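PDB 4A27: synaptic vesicle membrane protein VAT-1 homolog-like, which probably acts as an oxidoreductase and may bind zinc, as a member of the quinone oxidoreductase subfamily of zinc-containing alcohol dehydrogenases. Local coordinates for residues 110-113 and 114-117; 80-83 and 84-88; 139-142 and 143-146; 279-282 and 283-287; 301-305 and 306-310. All coordinates share one frame; numbering follows the deposited sequence.

Contact 1. Residues 110-113 and 114-117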
loop_
_atom_site.group_PDB
_atom_site.type_symbol
_atom_site.label_atom_id
_atom_site.label_comp_id
_atom_site.label_asym_id
_atom_site.label_seq_id
_atom_site.Cartn_x
_atom_site.Cartn_y
_atom_site.Cartn_z
ATOM N N LYS A 110 6.240 -15.767 24.207
ATOM C CA LYS A 110 6.863 -17.009 24.594
ATOM C C LYS A 110 7.645 -17.525 23.434
ATOM O O LYS A 110 7.175 -17.479 22.309
ATOM C CB LYS A 110 5.787 -18.041 24.926
ATOM C CG LYS A 110 4.978 -17.708 26.151
ATOM C CD LYS A 110 4.124 -18.898 26.526
ATOM C CE LYS A 110 3.379 -18.688 27.819
ATOM N NZ LYS A 110 2.554 -19.887 28.145
ATOM N N ILE A 111 8.838 -18.031 23.689
ATOM C CA ILE A 111 9.627 -18.584 22.620
ATOM C C ILE A 111 9.626 -20.114 22.668
ATOM O O ILE A 111 9.451 -20.730 23.712
ATOM C CB ILE A 111 11.074 -17.964 22.541
ATOM C CG1 ILE A 111 11.892 -18.260 23.801
ATOM C CG2 ILE A 111 10.976 -16.450 22.285
ATOM C CD1 ILE A 111 13.330 -17.714 23.776
ATOM N N PRO A 112 9.815 -20.739 21.513
ATOM C CA PRO A 112 9.960 -22.195 21.493
ATOM C C PRO A 112 11.228 -22.685 22.185
ATOM O O PRO A 112 12.246 -21.975 22.206
ATOM C CB PRO A 112 10.051 -22.532 19.994
ATOM C CG PRO A 112 9.808 -21.264 19.242
ATOM C CD PRO A 112 10.035 -20.126 20.188
ATOM N N ASP A 113 11.179 -23.917 22.687
ATOM C CA ASP A 113 12.318 -24.544 23.381
ATOM C C ASP A 113 13.553 -24.669 22.483
ATOM O O ASP A 113 14.679 -24.620 22.961
ATOM C CB ASP A 113 11.919 -25.945 23.906
ATOM C CG ASP A 113 10.813 -25.902 24.992
ATOM O OD1 ASP A 113 10.587 -24.839 25.625
ATOM O OD2 ASP A 113 10.165 -26.942 25.216
ATOM N N ASP A 114 13.334 -24.813 21.181
ATOM C CA ASP A 114 14.415 -24.945 20.206
ATOM C C ASP A 114 15.190 -23.639 19.987
ATOM O O ASP A 114 16.279 -23.664 19.435
ATOM C CB ASP A 114 13.844 -25.377 18.848
ATOM C CG ASP A 114 13.607 -26.858 18.755
ATOM O OD1 ASP A 114 13.690 -27.556 19.790
ATOM O OD2 ASP A 114 13.332 -27.325 17.629
ATOM N N MET A 115 14.589 -22.512 20.356
ATOM C CA MET A 115 15.161 -21.210 20.075
ATOM C C MET A 115 16.064 -20.737 21.232
ATOM O O MET A 115 15.614 -20.617 22.348
ATOM C CB MET A 115 14.030 -20.212 19.793
ATOM C CG MET A 115 14.529 -18.836 19.366
ATOM S SD MET A 115 13.177 -17.641 19.091
ATOM C CE MET A 115 12.648 -18.261 17.486
ATOM N N SER A 116 17.336 -20.452 20.948
ATOM C CA SER A 116 18.288 -20.055 21.965
ATOM C C SER A 116 17.991 -18.604 22.332
ATOM O O SER A 116 17.238 -17.930 21.600
ATOM C CB SER A 116 19.708 -20.114 21.413
ATOM O OG SER A 116 19.856 -19.105 20.444
ATOM N N PHE A 117 18.544 -18.133 23.449
ATOM C CA PHE A 117 18.280 -16.743 23.888
ATOM C C PHE A 117 18.874 -15.718 22.928
ATOM O O PHE A 117 18.276 -14.652 22.720
ATOM C CB PHE A 117 18.791 -16.471 25.309
ATOM C CG PHE A 117 18.031 -17.219 26.366
ATOM C CD1 PHE A 117 16.724 -16.868 26.669
ATOM C CD2 PHE A 117 18.602 -18.299 27.018
ATOM C CE1 PHE A 117 16.002 -17.563 27.632
ATOM C CE2 PHE A 117 17.882 -19.009 27.966
ATOM C CZ PHE A 117 16.582 -18.635 28.272
#
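Pro112 O accepts the backbone N-H of Met115 at 3.0 Å, the hydrogen bond that closes a type I beta turn over Asp113 and Asp114. The N-H points well at its acceptor (156°), yet it stands above the carbonyl plane, 56° out of it. The same oxygen takes a weak hydrogen bond from Arg87 NH1, while Arg87 NH2 bonds to Met115 O, so one guanidinium holds both ends of the turn.

Beneath this polar frame lies an apolar patch. Met115 CG stands opposite its own backbone N (chi1 -175°), which carries the chain back over the proline: CB lies 4.0 Å from Pro112 CD, and SD comes 4.1 Å from Ile111 CB. The Ile111 and Met115 side chains cross at about a right angle. Ile111 CD1 reaches to 4.0 Å from Met115 O. Tyr304 of helix 290-305 touches Met115, and Pro112 packs against Ile301, Tyr304 and Asn305 of the same helix.

Both aspartates sit exposed at the corner, their carboxylates turned apart, with Asp113 OD2 6.5 Å from Asp114 OD1. This separation, and the weak, long ion pair of Asp114 with Lys307, probably ease their mutual repulsion, while the thioether and the isoleucine remain buried below.

Contact 2. Residues 80-83 and 84-88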
loop_
_atom_site.group_PDB
_atom_site.type_symbol
_atom_site.label_atom_id
_atom_site.label_comp_id
_atom_site.label_asym_id
_atom_site.label_seq_id
_atom_site.Cartn_x
_atom_site.Cartn_y
_atom_site.Cartn_z
ATOM N N LYS A 80 -2.236 -13.105 33.297
ATOM C CA LYS A 80 -2.478 -14.531 33.061
ATOM C C LYS A 80 -1.769 -15.004 31.785
ATOM O O LYS A 80 -1.413 -14.202 30.909
ATOM C CB LYS A 80 -3.983 -14.814 32.981
ATOM N N GLY A 81 -1.562 -16.317 31.702
ATOM C CA GLY A 81 -0.946 -16.956 30.536
ATOM C C GLY A 81 0.556 -17.193 30.635
ATOM O O GLY A 81 1.152 -17.769 29.715
ATOM N N TYR A 82 1.171 -16.763 31.739
ATOM C CA TYR A 82 2.598 -16.980 31.962
ATOM C C TYR A 82 2.846 -17.577 33.313
ATOM O O TYR A 82 2.062 -17.392 34.239
ATOM C CB TYR A 82 3.383 -15.677 31.855
ATOM C CG TYR A 82 3.338 -15.073 30.481
ATOM C CD1 TYR A 82 2.284 -14.235 30.114
ATOM C CD2 TYR A 82 4.332 -15.346 29.536
ATOM C CE1 TYR A 82 2.217 -13.680 28.839
ATOM C CE2 TYR A 82 4.269 -14.793 28.230
ATOM C CZ TYR A 82 3.216 -13.956 27.905
ATOM O OH TYR A 82 3.117 -13.398 26.665
ATOM N N GLU A 83 3.961 -18.287 33.412
ATOM C CA GLU A 83 4.422 -18.855 34.663
ATOM C C GLU A 83 5.868 -18.499 34.785
ATOM O O GLU A 83 6.548 -18.298 33.786
ATOM C CB GLU A 83 4.328 -20.366 34.633
ATOM C CG GLU A 83 3.204 -20.904 33.835
ATOM C CD GLU A 83 2.929 -22.297 34.318
ATOM O OE1 GLU A 83 2.185 -22.403 35.300
ATOM O OE2 GLU A 83 3.533 -23.258 33.803
ATOM N N ILE A 84 6.354 -18.460 36.008
ATOM C CA ILE A 84 7.742 -18.176 36.237
ATOM C C ILE A 84 8.538 -19.300 35.584
ATOM O O ILE A 84 8.113 -20.457 35.609
ATOM C CB ILE A 84 7.996 -18.093 37.748
ATOM C CG1 ILE A 84 7.144 -16.959 38.352
ATOM C CG2 ILE A 84 9.494 -17.936 38.047
ATOM C CD1 ILE A 84 6.952 -17.086 39.880
ATOM N N GLY A 85 9.674 -18.950 34.973
ATOM C CA GLY A 85 10.501 -19.924 34.241
ATOM C C GLY A 85 10.233 -19.966 32.736
ATOM O O GLY A 85 10.974 -20.614 32.017
ATOM N N ASP A 86 9.144 -19.338 32.280
ATOM C CA ASP A 86 8.834 -19.247 30.848
ATOM C C ASP A 86 9.937 -18.447 30.120
ATOM O O ASP A 86 10.420 -17.448 30.613
ATOM C CB ASP A 86 7.470 -18.579 30.612
ATOM C CG ASP A 86 6.278 -19.536 30.817
ATOM O OD1 ASP A 86 6.460 -20.778 30.843
ATOM O OD2 ASP A 86 5.145 -19.028 30.942
ATOM N N ARG A 87 10.366 -18.957 28.987
ATOM C CA ARG A 87 11.413 -18.327 28.201
ATOM C C ARG A 87 10.723 -17.409 27.237
ATOM O O ARG A 87 9.788 -17.833 26.565
ATOM C CB ARG A 87 12.223 -19.395 27.483
ATOM C CG ARG A 87 12.869 -20.369 28.453
ATOM C CD ARG A 87 13.431 -21.596 27.780
ATOM N NE ARG A 87 14.661 -21.305 27.046
ATOM C CZ ARG A 87 14.778 -21.130 25.732
ATOM N NH1 ARG A 87 13.730 -21.194 24.912
ATOM N NH2 ARG A 87 15.969 -20.847 25.238
ATOM N N VAL A 88 11.172 -16.150 27.165
ATOM C CA VAL A 88 10.460 -15.143 26.389
ATOM C C VAL A 88 11.374 -14.188 25.630
ATOM O O VAL A 88 12.569 -14.073 25.923
ATOM C CB VAL A 88 9.576 -14.342 27.312
ATOM C CG1 VAL A 88 8.540 -15.275 27.927
ATOM C CG2 VAL A 88 10.471 -13.640 28.399
#
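Glu83 and Asp86 are joined by two hydrogen bonds running in opposite senses. Asp86 N donates to Glu83 O at 3.2 Å, closing a type II beta turn through Ile84 and Gly85. In return Glu83 N donates to Asp86 OD2 at 2.8 Å, with an N-H angle of 164°. That bond is nearly straight, but the donor meets the oxygen from above the carboxylate plane, 55° out of it. With CG beside its own backbone N (chi1 -80°), the aspartate folds its carboxylate back over the turn, and Asp86 CG comes to 3.2 Å from Glu83 O. Tyr82 CB is 3.9 Å from Asp86 OD2, the ring and carboxylate planes steeply inclined to each other. Were Asp86 replaced by alanine, Glu83 N would probably lose this acceptor and the first arm of the turn would be freer to move.

Among charged groups, the carboxylates of Glu83 and Asp86 lie near each other, OE2 of the former 4.8 Å from OD1 of the latter. Lys110 forms a weak, long ion pair with Asp86 and may partly offset their repulsion; its NZ also makes a weak hydrogen bond to Gly81 O.

The one apolar pair is Tyr82 CE2 with Val88 CG1, 4.3 Å apart. Gly85 has a positive phi, at which a beta carbon would collide with the carbonyl oxygen of Ile84.

Backbone bonds from Gly85 and Asp86 to Val72 continue the pairing of strands 67-75 and 87-91, making this a surface type II turn at the end of the loop joining those antiparallel strands of the GroES-like domain.

Contact 3. Residues 139-142 and 143-146. With EDO (1,2-ethanediol), chain C.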
loop_
_atom_site.group_PDB
_atom_site.type_symbol
_atom_site.label_atom_id
_atom_site.label_comp_id
_atom_site.label_asym_id
_atom_site.label_seq_id
_atom_site.Cartn_x
_atom_site.Cartn_y
_atom_site.Cartn_z
ATOM N N ASN A 139 1.653 -5.601 -0.142
ATOM C CA ASN A 139 0.903 -6.889 -0.104
ATOM C C ASN A 139 1.676 -7.803 -1.056
ATOM O O ASN A 139 1.242 -8.034 -2.167
ATOM C CB ASN A 139 -0.556 -6.646 -0.593
ATOM C CG ASN A 139 -1.382 -7.917 -0.695
ATOM O OD1 ASN A 139 -1.057 -8.940 -0.097
ATOM N ND2 ASN A 139 -2.459 -7.855 -1.501
ATOM N N LEU A 140 2.831 -8.301 -0.623
ATOM C CA LEU A 140 3.647 -9.200 -1.432
ATOM C C LEU A 140 2.905 -10.463 -1.806
ATOM O O LEU A 140 2.383 -11.141 -0.934
ATOM C CB LEU A 140 4.944 -9.594 -0.704
ATOM C CG LEU A 140 5.877 -10.551 -1.449
ATOM C CD1 LEU A 140 6.469 -9.904 -2.754
ATOM C CD2 LEU A 140 6.974 -11.018 -0.492
ATOM N N ARG A 141 2.892 -10.763 -3.102
ATOM C CA ARG A 141 2.207 -11.968 -3.675
ATOM C C ARG A 141 3.096 -12.637 -4.723
ATOM O O ARG A 141 4.091 -12.057 -5.160
ATOM C CB ARG A 141 0.845 -11.588 -4.363
ATOM C CG ARG A 141 -0.313 -11.302 -3.374
ATOM C CD ARG A 141 -1.370 -10.321 -3.985
ATOM N NE ARG A 141 -0.850 -8.959 -3.994
ATOM C CZ ARG A 141 -1.350 -7.939 -4.677
ATOM N NH1 ARG A 141 -2.422 -8.092 -5.437
ATOM N NH2 ARG A 141 -0.765 -6.753 -4.581
ATOM N N GLU A 142 2.680 -13.841 -5.149
ATOM C CA GLU A 142 3.359 -14.659 -6.143
ATOM C C GLU A 142 3.793 -13.897 -7.364
ATOM O O GLU A 142 3.024 -13.130 -7.892
ATOM C CB GLU A 142 2.458 -15.821 -6.616
ATOM C CG GLU A 142 2.551 -17.082 -5.789
ATOM C CD GLU A 142 1.900 -18.310 -6.460
ATOM O OE1 GLU A 142 2.198 -18.605 -7.648
ATOM O OE2 GLU A 142 1.077 -18.981 -5.785
ATOM N N GLY A 143 5.035 -14.124 -7.813
ATOM C CA GLY A 143 5.538 -13.516 -9.045
ATOM C C GLY A 143 6.082 -12.098 -8.927
ATOM O O GLY A 143 6.559 -11.524 -9.899
ATOM N N MET A 144 6.028 -11.503 -7.751
ATOM C CA MET A 144 6.465 -10.113 -7.626
ATOM C C MET A 144 7.959 -10.015 -7.446
ATOM O O MET A 144 8.636 -10.999 -7.241
ATOM C CB MET A 144 5.765 -9.464 -6.435
ATOM C CG MET A 144 4.303 -9.309 -6.702
ATOM S SD MET A 144 3.374 -8.478 -5.415
ATOM C CE MET A 144 4.460 -7.169 -5.037
ATOM N N SER A 145 8.476 -8.793 -7.492
ATOM C CA SER A 145 9.863 -8.597 -7.269
ATOM C C SER A 145 10.099 -7.478 -6.251
ATOM O O SER A 145 9.306 -6.536 -6.120
ATOM C CB SER A 145 10.551 -8.338 -8.612
ATOM O OG SER A 145 10.456 -6.971 -8.958
ATOM N N VAL A 146 11.181 -7.630 -5.497
ATOM C CA VAL A 146 11.503 -6.788 -4.374
ATOM C C VAL A 146 12.959 -6.347 -4.447
ATOM O O VAL A 146 13.846 -7.159 -4.712
ATOM C CB VAL A 146 11.326 -7.534 -3.041
ATOM C CG1 VAL A 146 11.621 -6.563 -1.876
ATOM C CG2 VAL A 146 9.917 -8.148 -2.923
HETATM C C1 EDO C . 2.758 -3.804 -4.605
HETATM O O1 EDO C . 2.899 -2.374 -4.705
HETATM C C2 EDO C . 2.621 -4.191 -3.150
HETATM O O2 EDO C . 1.404 -4.909 -2.873
#
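Arg141 and Met144 bracket a type II beta turn, closed by Met144 N donating to Arg141 O at 3.3 Å with the donor tilted 18° from the carbonyl plane. Gly143 occupies the turn position of positive phi (83°), where a CB would clash with Glu142 O.

Met144 folds back across the turn. Its CB and CG pass over Arg141 O, CG at 3.2 Å, and SD reaches Arg141 N at 3.3 Å to accept a weak hydrogen bond. The chain then bends at chi3 (43°) and sets CE 3.8 Å from C1 of a bound 1,2-ethanediol, probably from the crystallisation liquor. Leu140 slides past Met144 in the opposite direction, Leu140 CD1 lying 3.8 Å from Met144 CB and 3.9 Å from Val146 CG2. Shortening Met144 to alanine is likely to open a gap beside Leu140 CD1 and take from Arg141 N its weak sulfur acceptor.

The arginine chain doubles back to its own segment. Arg141 NE donates to Asn139 O at 2.9 Å, with the oxygen almost in the guanidinium plane, and NH2 adds a weak bond to the same oxygen. Asn139 ND2 lies over one guanidinium face, offset toward the rim. Asn139 N donates to O2 of the diol, and Arg141 NH1 makes a salt bridge to Glu136 of the second subunit.

Backbone bonds join Met144 to Thr170 and Ser145 to Ile211; the turn thus leads from helix 124-137 into strand 145-148, an inner strand of the six-stranded parallel Rossmann-type sheet.

Contact 4. Residues 279-282 and 283-287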
loop_
_atom_site.group_PDB
_atom_site.type_symbol
_atom_site.label_atom_id
_atom_site.label_comp_id
_atom_site.label_asym_id
_atom_site.label_seq_id
_atom_site.Cartn_x
_atom_site.Cartn_y
_atom_site.Cartn_z
ATOM N N SER A 279 7.624 2.664 11.139
ATOM C CA SER A 279 8.350 2.711 12.427
ATOM C C SER A 279 7.695 1.746 13.375
ATOM O O SER A 279 6.587 2.010 13.870
ATOM C CB SER A 279 8.247 4.097 13.043
ATOM O OG SER A 279 8.581 4.025 14.431
ATOM N N LEU A 280 8.311 0.590 13.590
ATOM C CA LEU A 280 7.730 -0.394 14.484
ATOM C C LEU A 280 7.570 0.147 15.927
ATOM O O LEU A 280 6.585 -0.154 16.589
ATOM C CB LEU A 280 8.570 -1.674 14.492
ATOM C CG LEU A 280 8.147 -2.810 15.417
ATOM C CD1 LEU A 280 6.640 -3.101 15.260
ATOM C CD2 LEU A 280 9.010 -4.095 15.126
ATOM N N LEU A 281 8.566 0.856 16.428
ATOM C CA LEU A 281 8.532 1.329 17.812
ATOM C C LEU A 281 7.332 2.238 18.051
ATOM O O LEU A 281 6.603 2.056 19.039
ATOM C CB LEU A 281 9.846 2.009 18.223
ATOM C CG LEU A 281 10.982 0.987 18.352
ATOM C CD1 LEU A 281 12.220 1.676 18.730
ATOM C CD2 LEU A 281 10.732 -0.184 19.340
ATOM N N ASN A 282 7.093 3.160 17.129
ATOM C CA ASN A 282 5.912 4.026 17.210
ATOM C C ASN A 282 4.611 3.273 17.156
ATOM O O ASN A 282 3.674 3.625 17.875
ATOM C CB ASN A 282 5.896 5.049 16.095
ATOM C CG ASN A 282 6.919 6.122 16.288
ATOM O OD1 ASN A 282 7.609 6.171 17.315
ATOM N ND2 ASN A 282 7.058 6.976 15.285
ATOM N N LEU A 283 4.556 2.243 16.317
ATOM C CA LEU A 283 3.375 1.399 16.208
ATOM C C LEU A 283 3.085 0.732 17.539
ATOM O O LEU A 283 1.925 0.643 17.946
ATOM C CB LEU A 283 3.569 0.329 15.117
ATOM C CG LEU A 283 2.361 -0.384 14.523
ATOM C CD1 LEU A 283 1.337 0.618 13.952
ATOM C CD2 LEU A 283 2.808 -1.365 13.410
ATOM N N LEU A 284 4.152 0.291 18.216
ATOM C CA LEU A 284 4.059 -0.385 19.501
ATOM C C LEU A 284 3.681 0.537 20.687
ATOM O O LEU A 284 2.730 0.261 21.407
ATOM C CB LEU A 284 5.371 -1.064 19.844
ATOM C CG LEU A 284 5.686 -2.292 19.006
ATOM C CD1 LEU A 284 7.163 -2.640 19.154
ATOM C CD2 LEU A 284 4.772 -3.450 19.380
ATOM N N PHE A 285 4.431 1.616 20.844
ATOM C CA PHE A 285 4.482 2.374 22.085
ATOM C C PHE A 285 3.749 3.712 22.007
ATOM O O PHE A 285 3.552 4.314 23.040
ATOM C CB PHE A 285 5.941 2.632 22.505
ATOM C CG PHE A 285 6.718 1.393 22.821
ATOM C CD1 PHE A 285 6.216 0.434 23.693
ATOM C CD2 PHE A 285 7.959 1.176 22.251
ATOM C CE1 PHE A 285 6.951 -0.732 23.984
ATOM C CE2 PHE A 285 8.697 0.025 22.560
ATOM C CZ PHE A 285 8.183 -0.923 23.411
ATOM N N LYS A 286 3.392 4.174 20.801
ATOM C CA LYS A 286 2.624 5.421 20.607
ATOM C C LYS A 286 1.240 5.212 19.985
ATOM O O LYS A 286 0.317 5.962 20.297
ATOM C CB LYS A 286 3.371 6.411 19.712
ATOM C CG LYS A 286 4.727 6.774 20.198
ATOM C CD LYS A 286 5.305 7.923 19.387
ATOM C CE LYS A 286 6.738 8.227 19.828
ATOM N NZ LYS A 286 7.371 9.280 19.002
ATOM N N GLN A 287 1.105 4.226 19.097
ATOM C CA GLN A 287 -0.115 4.064 18.331
ATOM C C GLN A 287 -0.968 2.879 18.766
ATOM O O GLN A 287 -2.051 2.685 18.239
ATOM C CB GLN A 287 0.224 3.962 16.854
ATOM C CG GLN A 287 0.745 5.267 16.280
ATOM C CD GLN A 287 1.630 5.058 15.058
ATOM O OE1 GLN A 287 1.646 3.978 14.476
ATOM N NE2 GLN A 287 2.403 6.088 14.690
#
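Leu280 and Leu284 meet one turn apart on a short helix, their side chains crossing at a slant. Leu280 CG lies 3.9 Å from Leu284 CD1, and Leu280 CD1 packs against Leu284 CG. Next to them Leu281 and Phe285 run side by side and point the same way, Leu281 CD2 touching Phe285 CE2 at 3.8 Å. Leu284 CB sits over the centre of one face of the Phe285 ring, 4.0 Å above its plane. That ring also packs edge-to-face with Phe107.

Outward from this core come the backbone bonds. Leu284 N donates to Leu280 O and Phe285 N to Leu281 O, the latter pair nearly collinear with the carbonyl. At the start Ser279 is the N-cap: its OG, swung away from the backbone N (chi1 162°), accepts Asn282 N at 3.2 Å, while Ser279 O takes Leu283 N. At the far end Asn282 O accepts two donors, Gln287 N at 2.9 Å and Lys286 N at 3.0 Å. The backbone N of Lys286 is tilted 34° from the carbonyl plane, whereas Gln287 N lies nearly in line with the C=O bond, so the two N-H groups converge from different directions.

At the polar edge the Asn282 and Lys286 side chains lie alongside each other, with Asn282 OD1 3.4 Å from Lys286 CE. Asn282 ND2 donates to Glu270 O of the second subunit, and Gln287 OE1 accepts from Asn272 of that subunit.

The helix follows strand 274-278, an edge strand of the parallel sheet within this chain, and its leucines pack between Phe91 of strand 87-91, helix 124-137 and Ile293 of helix 290-305.

Contact 5. Residues 301-305 and 306-310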
loop_
_atom_site.group_PDB
_atom_site.type_symbol
_atom_site.label_atom_id
_atom_site.label_comp_id
_atom_site.label_asym_id
_atom_site.label_seq_id
_atom_site.Cartn_x
_atom_site.Cartn_y
_atom_site.Cartn_z
ATOM N N ILE A 301 6.496 -17.136 14.419
ATOM C CA ILE A 301 6.907 -18.301 15.215
ATOM C C ILE A 301 6.495 -19.605 14.522
ATOM O O ILE A 301 7.247 -20.607 14.554
ATOM C CB ILE A 301 6.388 -18.231 16.668
ATOM C CG1 ILE A 301 7.181 -17.219 17.491
ATOM C CG2 ILE A 301 6.563 -19.575 17.392
ATOM C CD1 ILE A 301 6.552 -16.999 18.886
ATOM N N GLY A 302 5.317 -19.587 13.885
ATOM C CA GLY A 302 4.867 -20.720 13.050
ATOM C C GLY A 302 5.865 -21.022 11.940
ATOM O O GLY A 302 6.270 -22.153 11.792
ATOM N N LEU A 303 6.330 -19.984 11.229
ATOM C CA LEU A 303 7.357 -20.145 10.210
ATOM C C LEU A 303 8.681 -20.659 10.803
ATOM O O LEU A 303 9.300 -21.575 10.235
ATOM C CB LEU A 303 7.598 -18.809 9.447
ATOM C CG LEU A 303 6.440 -18.351 8.555
ATOM C CD1 LEU A 303 6.739 -16.971 7.924
ATOM C CD2 LEU A 303 6.136 -19.390 7.458
ATOM N N TYR A 304 9.129 -20.084 11.930
ATOM C CA TYR A 304 10.348 -20.569 12.587
ATOM C C TYR A 304 10.293 -22.096 12.898
ATOM O O TYR A 304 11.260 -22.840 12.676
ATOM C CB TYR A 304 10.595 -19.831 13.874
ATOM C CG TYR A 304 11.802 -20.327 14.622
ATOM C CD1 TYR A 304 13.071 -19.820 14.345
ATOM C CD2 TYR A 304 11.683 -21.290 15.614
ATOM C CE1 TYR A 304 14.184 -20.247 15.026
ATOM C CE2 TYR A 304 12.811 -21.730 16.315
ATOM C CZ TYR A 304 14.048 -21.182 16.009
ATOM O OH TYR A 304 15.178 -21.563 16.654
ATOM N N ASN A 305 9.166 -22.524 13.440
ATOM C CA ASN A 305 8.936 -23.954 13.780
ATOM C C ASN A 305 8.877 -24.898 12.577
ATOM O O ASN A 305 9.224 -26.063 12.688
ATOM C CB ASN A 305 7.657 -24.078 14.604
ATOM C CG ASN A 305 7.819 -23.502 16.035
ATOM O OD1 ASN A 305 8.924 -23.283 16.504
ATOM N ND2 ASN A 305 6.713 -23.218 16.694
ATOM N N GLN A 306 8.406 -24.400 11.444
ATOM C CA GLN A 306 8.468 -25.127 10.198
ATOM C C GLN A 306 9.837 -24.993 9.519
ATOM O O GLN A 306 10.025 -25.497 8.404
ATOM C CB GLN A 306 7.385 -24.627 9.245
ATOM C CG GLN A 306 5.964 -24.887 9.709
ATOM C CD GLN A 306 4.924 -24.192 8.815
ATOM O OE1 GLN A 306 5.241 -23.278 8.064
ATOM N NE2 GLN A 306 3.681 -24.638 8.899
ATOM N N LYS A 307 10.779 -24.307 10.170
ATOM C CA LYS A 307 12.166 -24.186 9.683
ATOM C C LYS A 307 12.244 -23.406 8.400
ATOM O O LYS A 307 13.169 -23.577 7.631
ATOM C CB LYS A 307 12.825 -25.563 9.471
ATOM C CG LYS A 307 12.606 -26.558 10.593
ATOM C CD LYS A 307 13.384 -26.155 11.832
ATOM C CE LYS A 307 13.242 -27.177 12.920
ATOM N NZ LYS A 307 14.094 -26.779 14.068
ATOM N N LYS A 308 11.298 -22.508 8.191
ATOM C CA LYS A 308 11.330 -21.627 7.035
ATOM C C LYS A 308 12.044 -20.312 7.261
ATOM O O LYS A 308 12.400 -19.656 6.309
ATOM C CB LYS A 308 9.922 -21.360 6.554
ATOM C CG LYS A 308 9.317 -22.628 5.874
ATOM C CD LYS A 308 7.820 -22.512 5.725
ATOM C CE LYS A 308 7.215 -23.740 4.928
ATOM N NZ LYS A 308 7.145 -23.413 3.481
ATOM N N ILE A 309 12.228 -19.908 8.509
ATOM C CA ILE A 309 13.020 -18.735 8.802
ATOM C C ILE A 309 13.925 -19.007 10.012
ATOM O O ILE A 309 13.639 -19.877 10.817
ATOM C CB ILE A 309 12.151 -17.477 9.078
ATOM C CG1 ILE A 309 11.250 -17.663 10.290
ATOM C CG2 ILE A 309 11.301 -17.017 7.840
ATOM C CD1 ILE A 309 10.673 -16.305 10.770
ATOM N N LYS A 310 14.997 -18.225 10.129
ATOM C CA LYS A 310 15.985 -18.363 11.177
ATOM C C LYS A 310 16.839 -17.084 11.234
ATOM O O LYS A 310 17.478 -16.706 10.254
ATOM C CB LYS A 310 16.868 -19.587 10.908
ATOM C CG LYS A 310 17.989 -19.802 11.922
ATOM C CD LYS A 310 18.701 -21.149 11.704
ATOM C CE LYS A 310 19.449 -21.631 12.960
ATOM N NZ LYS A 310 18.537 -22.214 13.994
HETATM O O HOH W 1 14.015 -22.282 11.893
#
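Leu303 CB rests 3.9 Å from Ile309 CG1, with Ile309 CD1 a little farther off. From there Leu303 CG stands beside the backbone N (chi1 -68°), and the branch CD2 reaches Lys308 CD at 3.9 Å and Gln306 OE1 at 4.0 Å. The leucine thus touches three residues of the turn: the amide end of Gln306, the aliphatic stem of Lys308 and the buried Ile309.

Ile309 also leans on Tyr304. Its CG1 occupies the position between backbone N and carbonyl carbon (chi1 62°), which brings it to 3.6 Å from Tyr304 N, and Tyr304 CD1 approaches Ile309 O. The tyrosine hydroxyl hydrogen-bonds to Glu119, which also forms a salt bridge with Lys310.

Helix 290-305 ends in a Schellman motif, with Lys307 at positive phi (66°). Lys308 N donates to Leu303 O at 3.0 Å, and Lys307 N to Tyr304 O at 2.9 Å; the second donor stands above the carbonyl plane. Gln306 N still makes the ordinary helical bond to Gly302 O.

A water lying over one face of the Tyr304 ring, toward its rim, donates to Tyr304 O and to Ile309 O, the latter at 2.7 Å.

Tyr304 O is therefore gripped by an amide and a water. The carbonyls of Gly302, Leu303 and Tyr304 all find donors in the turn, and Glu119 probably balances the charge of Lys310 while also bonding the Tyr304 hydroxyl.

Overall arrangement
From the N terminus, contact 2 closes the turn leading into strand 87-91, and contact 1 the turn between strand 108-110 and helix 117-121. The two touch through Arg87 and Lys110. Contact 3 turns helix 124-137 into the parallel sheet, contact 4 forms the short helix after its edge strand 274-278, and contact 5 ends helix 290-305. All five follow in series, so none nests or crosses. Contact 5 returns to contact 1: Tyr304 and Asn305 meet Met115 and Pro112, joining helix 290-305 to the turn after strand 108-110. Contacts 3 and 4, centres about 26 Å apart, both reach the second subunit; contacts 2 and 3, centres about 37 Å apart, are the most distant pair.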